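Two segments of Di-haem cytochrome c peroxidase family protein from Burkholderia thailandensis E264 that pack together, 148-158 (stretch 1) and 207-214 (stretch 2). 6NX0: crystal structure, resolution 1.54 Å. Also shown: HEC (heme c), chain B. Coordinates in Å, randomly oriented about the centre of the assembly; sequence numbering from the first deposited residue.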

ATOM      1  N   GLN A 148     -12.712  -5.816   8.123  1.00 10.68           N
ATOM      2  CA  GLN A 148     -13.225  -7.043   8.728  1.00 10.73           C
ATOM      3  C   GLN A 148     -13.046  -8.223   7.780  1.00 10.24           C
ATOM      4  O   GLN A 148     -13.248  -8.111   6.565  1.00 10.52           O
ATOM      5  CB  GLN A 148     -14.704  -6.883   9.079  1.00 10.80           C
ATOM      6  CG  GLN A 148     -15.309  -8.066   9.831  1.00 10.54           C
ATOM      7  CD  GLN A 148     -16.789  -7.897  10.096  1.00 17.05           C
ATOM      8  OE1 GLN A 148     -17.326  -6.785  10.061  1.00 17.09           O
ATOM      9  NE2 GLN A 148     -17.461  -9.007  10.356  1.00 25.13           N
ATOM     10  N   GLY A 149     -12.675  -9.366   8.350  1.00 10.60           N
ATOM     11  CA  GLY A 149     -12.558 -10.595   7.585  1.00 10.59           C
ATOM     12  C   GLY A 149     -13.883 -11.311   7.429  1.00  9.45           C
ATOM     13  O   GLY A 149     -14.962 -10.733   7.564  1.00 11.81           O
ATOM     14  N   SER A 150     -13.783 -12.596   7.113  1.00  9.49           N
ATOM     15  CA  SER A 150     -14.936 -13.385   6.703  1.00 10.78           C
ATOM     16  C   SER A 150     -15.889 -13.720   7.841  1.00 11.57           C
ATOM     17  O   SER A 150     -16.975 -14.246   7.557  1.00 13.93           O
ATOM     18  CB  SER A 150     -14.469 -14.698   6.073  1.00 11.56           C
ATOM     19  OG  SER A 150     -13.901 -15.514   7.068  1.00 11.99           O
ATOM     20  N   ARG A 151     -15.499 -13.495   9.094  1.00 10.97           N
ATOM     21  CA  ARG A 151     -16.295 -13.812  10.272  1.00 13.14           C
ATOM     22  C   ARG A 151     -16.455 -12.586  11.160  1.00 15.46           C
ATOM     23  O   ARG A 151     -15.571 -11.728  11.220  1.00 13.65           O
ATOM     24  CB  ARG A 151     -15.643 -14.939  11.082  1.00 15.07           C
ATOM     25  CG  ARG A 151     -15.618 -16.278  10.366  1.00 15.83           C
ATOM     26  CD  ARG A 151     -14.846 -17.310  11.168  1.00 17.51           C
ATOM     27  NE  ARG A 151     -13.416 -17.043  11.157  1.00 12.09           N
ATOM     28  CZ  ARG A 151     -12.503 -17.760  11.791  1.00 16.62           C
ATOM     29  NH1 ARG A 151     -12.875 -18.805  12.525  1.00 23.16           N
ATOM     30  NH2 ARG A 151     -11.225 -17.446  11.705  1.00 18.59           N
ATOM     31  N   PRO A 152     -17.556 -12.498  11.899  1.00 17.45           N
ATOM     32  CA  PRO A 152     -17.649 -11.458  12.925  1.00 16.83           C
ATOM     33  C   PRO A 152     -16.469 -11.555  13.878  1.00 17.98           C
ATOM     34  O   PRO A 152     -16.014 -12.645  14.232  1.00 18.07           O
ATOM     35  CB  PRO A 152     -18.977 -11.764  13.630  1.00 22.23           C
ATOM     36  CG  PRO A 152     -19.730 -12.635  12.681  1.00 26.98           C
ATOM     37  CD  PRO A 152     -18.705 -13.412  11.933  1.00 19.69           C
ATOM     38  N   GLY A 153     -15.961 -10.399  14.291  1.00 18.31           N
ATOM     39  CA  GLY A 153     -14.909 -10.387  15.275  1.00 20.15           C
ATOM     40  C   GLY A 153     -13.525 -10.687  14.752  1.00 17.92           C
ATOM     41  O   GLY A 153     -12.579 -10.744  15.544  1.00 18.60           O
ATOM     42  N   HIS A 154     -13.366 -10.893  13.453  1.00 14.51           N
ATOM     43  CA  HIS A 154     -12.057 -11.102  12.859  1.00 14.72           C
ATOM     44  C   HIS A 154     -11.755  -9.932  11.941  1.00 10.95           C
ATOM     45  O   HIS A 154     -12.596  -9.548  11.123  1.00 11.92           O
ATOM     46  CB  HIS A 154     -12.008 -12.424  12.103  1.00 15.14           C
ATOM     47  CG  HIS A 154     -12.060 -13.601  13.017  1.00 16.06           C
ATOM     48  ND1 HIS A 154     -10.929 -14.251  13.452  1.00 26.47           N
ATOM     49  CD2 HIS A 154     -13.104 -14.179  13.659  1.00 19.45           C
ATOM     50  CE1 HIS A 154     -11.279 -15.217  14.291  1.00 22.68           C
ATOM     51  NE2 HIS A 154     -12.591 -15.199  14.423  1.00 23.34           N
ATOM     52  N   PHE A 155     -10.567  -9.358  12.095  1.00 12.08           N
ATOM     53  CA  PHE A 155     -10.141  -8.213  11.292  1.00 12.14           C
ATOM     54  C   PHE A 155      -8.718  -8.415  10.794  1.00 11.95           C
ATOM     55  O   PHE A 155      -7.918  -9.130  11.405  1.00 11.21           O
ATOM     56  CB  PHE A 155     -10.209  -6.904  12.105  1.00  9.48           C
ATOM     57  CG  PHE A 155     -11.574  -6.617  12.667  1.00 13.36           C
ATOM     58  CD1 PHE A 155     -11.945  -7.122  13.894  1.00 14.81           C
ATOM     59  CD2 PHE A 155     -12.485  -5.849  11.966  1.00 11.98           C
ATOM     60  CE1 PHE A 155     -13.196  -6.871  14.407  1.00 14.77           C
ATOM     61  CE2 PHE A 155     -13.739  -5.592  12.476  1.00 12.55           C
ATOM     62  CZ  PHE A 155     -14.102  -6.126  13.698  1.00 11.48           C
ATOM     63  N   SER A 156      -8.431  -7.787   9.659  1.00 10.38           N
ATOM     64  CA  SER A 156      -7.071  -7.686   9.150  1.00 10.95           C
ATOM     65  C   SER A 156      -6.137  -7.136  10.223  1.00  8.87           C
ATOM     66  O   SER A 156      -6.551  -6.387  11.105  1.00 12.05           O
ATOM     67  CB  SER A 156      -7.051  -6.764   7.918  1.00 11.85           C
ATOM     68  OG  SER A 156      -7.767  -7.342   6.839  1.00 12.93           O
ATOM     69  N   ARG A 157      -4.843  -7.476  10.110  1.00  9.82           N
ATOM     70  CA  ARG A 157      -3.840  -6.954  11.038  1.00 10.43           C
ATOM     71  C   ARG A 157      -3.376  -5.552  10.656  1.00 10.04           C
ATOM     72  O   ARG A 157      -2.791  -4.855  11.502  1.00 11.97           O
ATOM     73  CB  ARG A 157      -2.634  -7.892  11.099  1.00 14.85           C
ATOM     74  CG  ARG A 157      -2.965  -9.237  11.773  1.00 22.30           C
ATOM     75  CD  ARG A 157      -1.808 -10.252  11.714  1.00 30.56           C
ATOM     76  NE  ARG A 157      -1.116 -10.304  10.422  1.00 27.56           N
ATOM     77  CZ  ARG A 157      -1.408 -11.127   9.413  1.00 38.08           C
ATOM     78  NH1 ARG A 157      -0.687 -11.092   8.297  1.00 38.80           N
ATOM     79  NH2 ARG A 157      -2.420 -11.976   9.506  1.00 40.98           N
ATOM     80  N   ARG A 158      -3.644  -5.135   9.418  1.00  9.89           N
ATOM     81  CA  ARG A 158      -3.288  -3.837   8.887  1.00  7.97           C
ATOM     82  C   ARG A 158      -4.452  -3.315   8.063  1.00 10.21           C
ATOM     83  O   ARG A 158      -5.375  -4.052   7.721  1.00 10.08           O
ATOM     84  CB  ARG A 158      -2.029  -3.894   8.006  1.00  8.69           C
ATOM     85  CG  ARG A 158      -0.763  -4.273   8.757  1.00 10.45           C
ATOM     86  CD  ARG A 158       0.506  -4.185   7.885  1.00 10.58           C
ATOM     87  NE  ARG A 158       1.700  -4.507   8.652  1.00  9.72           N
ATOM     88  CZ  ARG A 158       2.650  -5.337   8.240  1.00 13.26           C
ATOM     89  NH1 ARG A 158       2.588  -5.892   7.024  1.00 11.42           N
ATOM     90  NH2 ARG A 158       3.680  -5.588   9.046  1.00 12.54           N
ATOM     91  N   PHE A 207      -5.529 -17.577   2.900  1.00  9.92           N
ATOM     92  CA  PHE A 207      -5.368 -18.555   3.976  1.00  9.03           C
ATOM     93  C   PHE A 207      -5.274 -17.935   5.361  1.00 13.20           C
ATOM     94  O   PHE A 207      -5.205 -18.677   6.346  1.00 16.02           O
ATOM     95  CB  PHE A 207      -4.162 -19.450   3.674  1.00 12.57           C
ATOM     96  CG  PHE A 207      -4.270 -20.097   2.338  1.00 11.22           C
ATOM     97  CD1 PHE A 207      -5.321 -20.958   2.088  1.00 14.27           C
ATOM     98  CD2 PHE A 207      -3.381 -19.808   1.323  1.00 12.55           C
ATOM     99  CE1 PHE A 207      -5.462 -21.575   0.841  1.00 13.87           C
ATOM    100  CE2 PHE A 207      -3.512 -20.413   0.080  1.00 13.00           C
ATOM    101  CZ  PHE A 207      -4.563 -21.290  -0.156  1.00 12.01           C
ATOM    102  N   ASP A 208      -5.389 -16.615   5.467  1.00 11.26           N
ATOM    103  CA  ASP A 208      -5.348 -15.934   6.759  1.00 11.29           C
ATOM    104  C   ASP A 208      -6.672 -16.148   7.477  1.00 11.53           C
ATOM    105  O   ASP A 208      -7.724 -15.783   6.939  1.00 10.57           O
ATOM    106  CB  ASP A 208      -5.074 -14.457   6.496  1.00 12.63           C
ATOM    107  CG  ASP A 208      -4.832 -13.626   7.744  1.00 21.98           C
ATOM    108  OD1 ASP A 208      -5.241 -13.999   8.857  1.00 17.96           O
ATOM    109  OD2 ASP A 208      -4.232 -12.534   7.557  1.00 27.51           O
ATOM    110  N   PRO A 209      -6.680 -16.706   8.685  1.00 11.27           N
ATOM    111  CA  PRO A 209      -7.964 -16.882   9.375  1.00 10.66           C
ATOM    112  C   PRO A 209      -8.661 -15.570   9.700  1.00 14.52           C
ATOM    113  O   PRO A 209      -9.873 -15.592   9.952  1.00 14.43           O
ATOM    114  CB  PRO A 209      -7.603 -17.647  10.660  1.00 13.93           C
ATOM    115  CG  PRO A 209      -6.140 -17.643  10.731  1.00 19.01           C
ATOM    116  CD  PRO A 209      -5.569 -17.355   9.392  1.00 13.51           C
ATOM    117  N   ASP A 210      -7.940 -14.451   9.728  1.00 13.07           N
ATOM    118  CA  ASP A 210      -8.531 -13.143  10.004  1.00 15.09           C
ATOM    119  C   ASP A 210      -9.019 -12.461   8.734  1.00 14.44           C
ATOM    120  O   ASP A 210      -9.650 -11.403   8.818  1.00 14.17           O
ATOM    121  CB  ASP A 210      -7.516 -12.244  10.720  1.00 18.70           C
ATOM    122  CG  ASP A 210      -7.217 -12.709  12.156  1.00 24.35           C
ATOM    123  OD1 ASP A 210      -8.122 -13.278  12.790  1.00 26.53           O
ATOM    124  OD2 ASP A 210      -6.078 -12.508  12.615  1.00 36.19           O
ATOM    125  N   GLU A 211      -8.768 -13.060   7.565  1.00 10.95           N
ATOM    126  CA  GLU A 211      -9.240 -12.520   6.296  1.00  8.87           C
ATOM    127  C   GLU A 211     -10.171 -13.527   5.620  1.00  9.50           C
ATOM    128  O   GLU A 211     -11.274 -13.740   6.118  1.00 10.11           O
ATOM    129  CB  GLU A 211      -8.052 -12.103   5.419  1.00  8.81           C
ATOM    130  CG  GLU A 211      -7.227 -11.005   6.169  1.00 11.81           C
ATOM    131  CD  GLU A 211      -6.212 -10.269   5.306  1.00 17.40           C
ATOM    132  OE1 GLU A 211      -5.750 -10.821   4.308  1.00 19.36           O
ATOM    133  OE2 GLU A 211      -5.848  -9.117   5.625  1.00 16.81           O
ATOM    134  N   MET A 212      -9.777 -14.175   4.515  1.00  8.36           N
ATOM    135  CA  MET A 212     -10.724 -15.050   3.829  1.00  7.82           C
ATOM    136  C   MET A 212     -10.848 -16.427   4.470  1.00 11.80           C
ATOM    137  O   MET A 212     -11.845 -17.101   4.224  1.00 10.42           O
ATOM    138  CB  MET A 212     -10.338 -15.184   2.362  1.00  9.59           C
ATOM    139  CG  MET A 212     -10.192 -13.821   1.679  1.00  7.73           C
ATOM    140  SD  MET A 212      -9.699 -13.820  -0.041  1.00 10.43           S
ATOM    141  CE  MET A 212     -11.255 -14.204  -0.857  1.00 14.46           C
ATOM    142  N   ASN A 213      -9.863 -16.861   5.264  1.00  8.45           N
ATOM    143  CA  ASN A 213     -10.011 -18.012   6.170  1.00  9.17           C
ATOM    144  C   ASN A 213     -10.256 -19.346   5.459  1.00 11.81           C
ATOM    145  O   ASN A 213     -10.923 -20.243   5.990  1.00 12.05           O
ATOM    146  CB  ASN A 213     -11.138 -17.740   7.161  1.00  9.91           C
ATOM    147  CG  ASN A 213     -11.230 -18.772   8.239  1.00 10.81           C
ATOM    148  OD1 ASN A 213     -10.230 -19.236   8.774  1.00 13.26           O
ATOM    149  ND2 ASN A 213     -12.465 -19.128   8.580  1.00 13.31           N
ATOM    150  N   ASN A 214      -9.690 -19.549   4.282  1.00 10.45           N
ATOM    151  CA  ASN A 214      -9.637 -20.920   3.780  1.00 12.93           C
ATOM    152  C   ASN A 214      -8.660 -21.728   4.624  1.00 12.40           C
ATOM    153  O   ASN A 214      -7.623 -21.230   5.067  1.00 13.55           O
ATOM    154  CB  ASN A 214      -9.247 -20.944   2.308  1.00 11.90           C
ATOM    155  CG  ASN A 214     -10.270 -20.252   1.433  1.00 13.09           C
ATOM    156  OD1 ASN A 214     -11.383 -20.741   1.259  1.00 18.69           O
ATOM    157  ND2 ASN A 214      -9.926 -19.091   0.931  1.00 13.43           N
TER
HETATM  158 FE   HEC B 601      -5.860  -7.602  -0.178  1.00  9.09          FE
HETATM  159  CHA HEC B 601      -2.890  -5.948   0.496  1.00  8.80           C
HETATM  160  CHB HEC B 601      -4.744  -8.297  -3.309  1.00  9.78           C
HETATM  161  CHC HEC B 601      -8.287 -10.012  -0.531  1.00  8.13           C
HETATM  162  CHD HEC B 601      -6.936  -7.053   3.048  1.00 10.45           C
HETATM  163  NA  HEC B 601      -4.189  -7.120  -1.226  1.00  8.03           N
HETATM  164  C1A HEC B 601      -3.068  -6.461  -0.762  1.00  8.73           C
HETATM  165  C2A HEC B 601      -2.129  -6.342  -1.843  1.00  7.17           C
HETATM  166  C3A HEC B 601      -2.694  -6.898  -2.923  1.00  7.48           C
HETATM  167  C4A HEC B 601      -3.953  -7.481  -2.535  1.00  8.09           C
HETATM  168  CMA HEC B 601      -2.051  -7.103  -4.290  1.00 10.25           C
HETATM  169  CAA HEC B 601      -0.736  -5.691  -1.738  1.00 10.89           C
HETATM  170  CBA HEC B 601      -0.798  -4.243  -2.190  1.00 10.77           C
HETATM  171  CGA HEC B 601       0.490  -3.493  -1.968  1.00 13.90           C
HETATM  172  O1A HEC B 601       0.552  -2.338  -2.483  1.00 12.21           O
HETATM  173  O2A HEC B 601       1.362  -3.975  -1.182  1.00 11.92           O
HETATM  174  NB  HEC B 601      -6.410  -8.927  -1.612  1.00  8.88           N
HETATM  175  C1B HEC B 601      -5.785  -9.062  -2.845  1.00  9.30           C
HETATM  176  C2B HEC B 601      -6.459 -10.104  -3.571  1.00 10.00           C
HETATM  177  C3B HEC B 601      -7.376 -10.659  -2.771  1.00  8.49           C
HETATM  178  C4B HEC B 601      -7.383  -9.899  -1.544  1.00  8.65           C
HETATM  179  CMB HEC B 601      -6.090 -10.526  -4.997  1.00 10.83           C
HETATM  180  CAB HEC B 601      -8.377 -11.791  -3.083  1.00  8.77           C
HETATM  181  CBB HEC B 601      -7.608 -13.122  -3.274  1.00 10.92           C
HETATM  182  NC  HEC B 601      -7.329  -8.359   1.013  1.00  7.89           N
HETATM  183  C1C HEC B 601      -8.257  -9.323   0.642  1.00  7.26           C
HETATM  184  C2C HEC B 601      -9.292  -9.320   1.652  1.00  9.92           C
HETATM  185  C3C HEC B 601      -8.961  -8.483   2.639  1.00  9.03           C
HETATM  186  C4C HEC B 601      -7.695  -7.885   2.266  1.00  8.19           C
HETATM  187  CMC HEC B 601     -10.619 -10.084   1.518  1.00  9.50           C
HETATM  188  CAC HEC B 601      -9.892  -7.912   3.723  1.00  9.41           C
HETATM  189  CBC HEC B 601     -10.286  -8.979   4.753  1.00  8.73           C
HETATM  190  ND  HEC B 601      -5.085  -6.635   1.430  1.00  8.40           N
HETATM  191  C1D HEC B 601      -5.730  -6.512   2.676  1.00  8.39           C
HETATM  192  C2D HEC B 601      -4.832  -5.844   3.581  1.00  7.21           C
HETATM  193  C3D HEC B 601      -3.580  -5.569   2.828  1.00  9.64           C
HETATM  194  C4D HEC B 601      -3.800  -6.075   1.500  1.00  8.53           C
HETATM  195  CMD HEC B 601      -5.081  -5.599   5.057  1.00  9.29           C
HETATM  196  CAD HEC B 601      -2.296  -4.912   3.367  1.00  9.51           C
HETATM  197  CBD HEC B 601      -1.630  -5.934   4.259  1.00  9.76           C
HETATM  198  CGD HEC B 601      -0.178  -5.611   4.565  1.00 13.01           C
HETATM  199  O1D HEC B 601       0.312  -4.562   4.094  1.00 13.68           O
HETATM  200  O2D HEC B 601       0.411  -6.402   5.355  1.00 13.74           O
HETATM  201  O   HOH W   1     -12.551 -14.808   9.420  1.00 11.95           O
HETATM  202  O   HOH W   2      -4.015  -9.264   7.863  1.00 27.39           O
HETATM  203  O   HOH W   3      -4.630  -9.177   0.717  1.00 21.79           O

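Neither stretch forms regular helix or strand across this contact, which is mainly polar: four side-chain donors and one backbone NH meet carbonyls and carboxylates. It buries 535 Å² in all, with Asp210 the most covered residue.

Gln148 makes no contact with stretch 2. Gly149 is buried; Gly149 CA lies 4.0 Å from Glu211 CA, the nearest CA pair. Gly149 CA also makes a CA-H...O contact of 3.3 Å with Asp210 O. A Gly149 CB would lie 2.0 Å from Asp210 O, a clash, so glycine suits the site.

Ser150 N donates to Glu211 O at 2.9 Å. The side chain (p rotamer) points toward stretch 2 and brings Ser150 OG to 3.5 Å from Asn213 CB. Arg151 starts sideways, but its long chain carries the guanidinium across. Arg151 NH2 donates to Pro209 O at 2.9 Å, near the guanidinium plane, while Asn213 ND2 lies over one face. Water 1 accepts from Arg151 NE and donates to Ser150 OG and Pro209 O, bridging the three atoms.

Arg151 to His154 is a type II turn. Gly153 has positive phi, which favours glycine, and lies out of reach of stretch 2. At the end of the turn, His154 points toward stretch 2, and His154 ND1 donates to Asp210 OD1 at 3.0 Å and 170°, an almost straight bond at the ring edge.

Phe155 points its CB away, but Phe155 O sits 3.2 Å from Asp210 CB. Buried Ser156 OG donates to Glu211 OE2 at 2.9 Å. Glu211 CB points away, yet its carboxylate reaches back. Arg157 closes the contact with a salt bridge, Arg157 NH2 to Asp208 OD2 at 2.7 Å; its hydrogen bond is weak, at 127°. Water 2 joins Arg157 N, Asp208 OD2 and Glu211 OE2. Arg158 leads away from stretch 2 to the heme, Arg158 NH1 donating to HEC O2D at 2.8 Å.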